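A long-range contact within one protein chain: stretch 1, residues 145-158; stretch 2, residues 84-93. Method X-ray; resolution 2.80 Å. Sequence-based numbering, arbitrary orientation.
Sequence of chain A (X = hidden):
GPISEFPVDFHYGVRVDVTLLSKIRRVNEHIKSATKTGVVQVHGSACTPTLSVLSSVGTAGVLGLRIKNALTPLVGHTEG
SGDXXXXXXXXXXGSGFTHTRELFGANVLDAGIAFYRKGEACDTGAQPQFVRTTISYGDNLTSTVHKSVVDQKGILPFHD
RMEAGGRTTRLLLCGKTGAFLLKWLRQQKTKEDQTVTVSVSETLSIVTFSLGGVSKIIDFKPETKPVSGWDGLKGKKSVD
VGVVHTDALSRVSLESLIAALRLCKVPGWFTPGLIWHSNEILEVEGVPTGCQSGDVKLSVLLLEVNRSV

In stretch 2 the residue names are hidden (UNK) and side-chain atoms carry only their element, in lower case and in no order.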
# COMPACT_ATOMS: atom_id res chain seq x y z
N VAL A 145 -8.58 -12.09 -8.87
CA VAL A 145 -9.85 -11.80 -9.55
C VAL A 145 -10.69 -10.94 -8.60
O VAL A 145 -11.24 -11.43 -7.61
CB VAL A 145 -10.61 -13.06 -10.02
CG1 VAL A 145 -11.97 -12.67 -10.58
CG2 VAL A 145 -9.79 -13.82 -11.06
N HIS A 146 -10.78 -9.65 -8.93
CA HIS A 146 -11.51 -8.69 -8.13
C HIS A 146 -12.83 -8.30 -8.77
O HIS A 146 -12.85 -7.81 -9.90
CB HIS A 146 -10.64 -7.45 -7.90
CG HIS A 146 -11.25 -6.46 -6.96
ND1 HIS A 146 -11.25 -6.64 -5.59
CD2 HIS A 146 -11.86 -5.28 -7.18
CE1 HIS A 146 -11.84 -5.62 -5.01
NE2 HIS A 146 -12.22 -4.77 -5.95
N LYS A 147 -13.92 -8.51 -8.04
CA LYS A 147 -15.25 -8.15 -8.49
C LYS A 147 -15.68 -6.94 -7.72
O LYS A 147 -15.37 -6.81 -6.53
CB LYS A 147 -16.26 -9.28 -8.25
CG LYS A 147 -15.94 -10.53 -9.04
CD LYS A 147 -16.97 -11.65 -8.89
CE LYS A 147 -16.51 -12.87 -9.69
NZ LYS A 147 -17.53 -13.96 -9.69
N SER A 148 -16.40 -6.04 -8.38
CA SER A 148 -16.89 -4.85 -7.70
C SER A 148 -18.10 -4.25 -8.42
O SER A 148 -18.58 -4.82 -9.39
CB SER A 148 -15.77 -3.83 -7.54
OG SER A 148 -16.20 -2.82 -6.64
N VAL A 149 -18.58 -3.11 -7.93
CA VAL A 149 -19.74 -2.43 -8.52
C VAL A 149 -19.37 -1.24 -9.41
O VAL A 149 -18.47 -0.46 -9.09
CB VAL A 149 -20.72 -1.94 -7.41
CG1 VAL A 149 -21.96 -1.29 -8.01
CG2 VAL A 149 -21.16 -3.10 -6.54
N VAL A 150 -20.07 -1.11 -10.54
CA VAL A 150 -19.88 0.03 -11.44
C VAL A 150 -20.86 1.07 -10.85
O VAL A 150 -22.06 0.98 -11.09
CB VAL A 150 -20.28 -0.31 -12.89
CG1 VAL A 150 -20.21 0.93 -13.78
CG2 VAL A 150 -19.39 -1.43 -13.44
N ASP A 151 -20.36 2.03 -10.09
CA ASP A 151 -21.23 3.00 -9.41
C ASP A 151 -20.91 4.49 -9.59
O ASP A 151 -21.48 5.31 -8.89
CB ASP A 151 -21.18 2.72 -7.91
CG ASP A 151 -19.78 2.97 -7.30
OD1 ASP A 151 -18.75 2.88 -8.02
OD2 ASP A 151 -19.72 3.27 -6.09
N GLN A 152 -20.00 4.83 -10.50
CA GLN A 152 -19.64 6.23 -10.74
C GLN A 152 -20.18 6.73 -12.07
O GLN A 152 -19.48 7.42 -12.81
CB GLN A 152 -18.11 6.41 -10.70
CG GLN A 152 -17.43 5.93 -9.41
CD GLN A 152 -17.95 6.61 -8.16
OE1 GLN A 152 -18.48 5.95 -7.27
NE2 GLN A 152 -17.83 7.93 -8.09
N LYS A 153 -21.44 6.38 -12.38
CA LYS A 153 -22.06 6.80 -13.64
C LYS A 153 -22.15 8.30 -13.83
O LYS A 153 -22.27 8.76 -14.95
CB LYS A 153 -23.45 6.17 -13.84
CG LYS A 153 -24.48 6.54 -12.79
CD LYS A 153 -25.85 5.99 -13.13
CE LYS A 153 -26.80 6.26 -11.99
NZ LYS A 153 -28.19 5.83 -12.26
N GLY A 154 -22.08 9.06 -12.73
CA GLY A 154 -22.15 10.51 -12.76
C GLY A 154 -20.94 11.21 -13.37
O GLY A 154 -21.07 12.30 -13.93
N ILE A 155 -19.78 10.57 -13.26
CA ILE A 155 -18.52 11.10 -13.79
C ILE A 155 -18.42 10.72 -15.25
O ILE A 155 -18.24 9.54 -15.58
CB ILE A 155 -17.29 10.47 -13.10
CG1 ILE A 155 -17.47 10.35 -11.57
CG2 ILE A 155 -16.00 11.17 -13.52
CD1 ILE A 155 -17.60 11.64 -10.86
N LEU A 156 -18.54 11.70 -16.14
CA LEU A 156 -18.49 11.40 -17.55
C LEU A 156 -17.09 11.40 -18.12
O LEU A 156 -16.17 11.97 -17.54
CB LEU A 156 -19.39 12.35 -18.36
CG LEU A 156 -20.91 12.34 -18.15
CD1 LEU A 156 -21.57 13.32 -19.07
CD2 LEU A 156 -21.51 10.96 -18.37
N PRO A 157 -16.91 10.74 -19.26
CA PRO A 157 -15.63 10.78 -19.91
C PRO A 157 -15.76 12.07 -20.71
O PRO A 157 -16.35 12.10 -21.80
CB PRO A 157 -15.66 9.55 -20.82
CG PRO A 157 -16.97 8.83 -20.51
CD PRO A 157 -17.86 9.88 -19.99
N PHE A 158 -15.20 13.14 -20.17
CA PHE A 158 -15.31 14.45 -20.83
C PHE A 158 -13.95 15.08 -21.23
O PHE A 158 -13.79 16.33 -21.22
CB PHE A 158 -16.23 15.41 -20.03
CG PHE A 158 -16.06 15.34 -18.50
CD1 PHE A 158 -14.88 15.75 -17.88
CD2 PHE A 158 -17.10 14.86 -17.70
CE1 PHE A 158 -14.75 15.67 -16.48
CE2 PHE A 158 -16.97 14.78 -16.30
CZ PHE A 158 -15.80 15.19 -15.70
N UNK A 84 -19.80 2.87 -25.54
CA UNK A 84 -19.63 2.23 -24.24
C UNK A 84 -19.23 3.23 -23.15
O UNK A 84 -18.52 4.21 -23.43
c UNK A 84 -17.72 0.91 -23.12
c UNK A 84 -19.18 -0.17 -24.89
c UNK A 84 -18.56 1.11 -24.38
N UNK A 85 -19.68 2.99 -21.92
CA UNK A 85 -19.33 3.88 -20.81
C UNK A 85 -19.47 3.22 -19.43
O UNK A 85 -20.57 3.16 -18.87
c UNK A 85 -20.17 5.17 -20.87
o UNK A 85 -19.75 6.09 -19.89
N UNK A 86 -18.37 2.73 -18.90
CA UNK A 86 -18.36 2.08 -17.58
C UNK A 86 -17.46 2.87 -16.66
O UNK A 86 -16.28 3.06 -16.95
c UNK A 86 -18.47 -0.54 -19.85
c UNK A 86 -17.95 0.62 -17.69
c UNK A 86 -20.97 -1.36 -18.89
c UNK A 86 -19.33 -1.30 -20.66
c UNK A 86 -20.58 -1.71 -20.17
c UNK A 86 -20.10 -0.60 -18.09
c UNK A 86 -18.85 -0.18 -18.56
N UNK A 87 -18.02 3.33 -15.55
CA UNK A 87 -17.29 4.19 -14.60
C UNK A 87 -17.34 3.71 -13.13
O UNK A 87 -18.39 3.78 -12.48
c UNK A 87 -17.86 5.59 -14.76
o UNK A 87 -17.20 6.51 -13.95
N UNK A 88 -16.20 3.23 -12.62
CA UNK A 88 -16.07 2.70 -11.25
C UNK A 88 -14.86 3.25 -10.52
O UNK A 88 -13.97 3.85 -11.13
c UNK A 88 -13.73 0.28 -11.80
c UNK A 88 -16.00 1.18 -11.31
c UNK A 88 -15.25 0.60 -13.63
c UNK A 88 -14.97 0.68 -12.26
c UNK A 88 -12.74 -0.19 -12.70
c UNK A 88 -13.03 -0.27 -14.06
c UNK A 88 -14.29 0.13 -14.53
N UNK A 89 -14.80 3.05 -9.21
CA UNK A 89 -13.68 3.58 -8.43
C UNK A 89 -12.49 2.64 -8.55
O UNK A 89 -12.72 1.43 -8.52
n UNK A 89 -18.25 4.99 -3.90
c UNK A 89 -15.36 2.91 -4.94
c UNK A 89 -14.80 2.66 -6.34
n UNK A 89 -16.46 3.88 -4.90
c UNK A 89 -17.27 4.08 -3.85
n UNK A 89 -17.14 3.37 -2.73
c UNK A 89 -14.13 3.84 -6.99
N UNK A 90 -11.24 3.13 -8.70
CA UNK A 90 -10.18 2.11 -8.77
C UNK A 90 -9.84 1.43 -7.48
O UNK A 90 -9.29 0.34 -7.48
o UNK A 90 -8.63 4.40 -8.60
c UNK A 90 -8.11 3.51 -9.25
c UNK A 90 -8.92 2.35 -9.67
n UNK A 90 -6.83 3.52 -9.61
N UNK A 91 -10.18 2.07 -6.37
CA UNK A 91 -9.98 1.43 -5.07
C UNK A 91 -11.37 1.27 -4.41
O UNK A 91 -11.89 2.20 -3.81
c UNK A 91 -8.79 1.35 -2.86
c UNK A 91 -9.02 2.19 -4.12
o UNK A 91 -7.77 2.45 -4.78
N UNK A 92 -11.94 0.07 -4.55
CA UNK A 92 -13.25 -0.28 -3.99
C UNK A 92 -13.17 -0.01 -2.51
O UNK A 92 -12.10 -0.14 -1.94
c UNK A 92 -13.48 -1.76 -4.21
o UNK A 92 -13.26 -2.11 -5.57
N UNK A 93 -14.27 0.35 -1.85
CA UNK A 93 -14.15 0.61 -0.41
C UNK A 93 -13.85 -0.67 0.34
O UNK A 93 -14.33 -1.75 -0.02
c UNK A 93 -15.18 1.58 1.80
c UNK A 93 -15.32 1.49 0.25
c UNK A 93 -15.35 2.91 -0.35

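Position 84 carries three carbons, one bearing the other two, and reaches nothing on stretch 1: a beta-branched aliphatic, Val84. Three carbons in this arrangement leave no other choice.

Position 85 has one carbon and then one oxygen, which lies 4.0 Å from CG of Pro157. A lone hydroxyl on CB is serine, and Ser85, exposed on the strand, meets the proline ring without a hydrogen bond.

Position 86 shows one carbon followed by a six-carbon ring with no oxygen on it. Its CA-to-CB bond points away from stretch 1; what it offers is backbone, its CA 4.4 Å from CG1 of Val150. The bare ring makes it Phe86.

Position 87 again has one carbon and one oxygen, with CA-to-CB again pointing toward stretch 1, and the oxygen 2.7 Å from O of Gln152. This is Ser87, and it is gripped twice: its OG donates to Gln152 O, while its own backbone O accepts from Gln152 N at 2.8 Å. Gln152 O also receives Ile155 N at 3.2 Å, closing a type I turn, so one carbonyl serves both the turn and the contact.

Position 88 is one carbon plus a six-carbon ring, the first carbon 3.7 Å from O of Val149 and 4.0 Å from CA of Val150, while the end of the side chain leads away: Phe88.

Position 89 has three carbons, a nitrogen, then a carbon carrying two more nitrogens, a guanidinium, and one terminal nitrogen sits 3.1 Å from Asp151 OD2. This is Arg89, and its NH2 makes a salt bridge there. The oxygen lies over one face of the group, so charge alone holds the pair, with no N-H directed at the carboxylate.

Position 90 has two carbons, the second bearing one oxygen and one nitrogen. The carboxamide is Asn90, out of reach of stretch 1.

Position 91 has one carbon carrying an oxygen and a carbon, Thr91, whose CB points away.

Position 92 has one carbon and one oxygen, which approaches NE2 of His146 at 2.9 Å and OG of Ser148 at 3.2 Å. It is Ser92, and both approaches are hydrogen bonds.

Position 93 has one carbon carrying two others, Val93, again directed away.

The contact rests on two polar anchors. Ser87 fastens the turn after the first stretch's strand, and Ser92 joins two side chains of that strand, His146 and Ser148. Between them, Val150 packs against the backbone, its CG1 3.6 Å from Ser87 O, while Arg89 adds a salt bridge to Asp151. The rule is economical: the serine hydroxyls at 87 and 92 make hydrogen bonds, the side chain of Phe88 leads away at its end, and that of Arg89 comes back to Asp151.

Stretch 2 84-93: VSFSFRNTSV
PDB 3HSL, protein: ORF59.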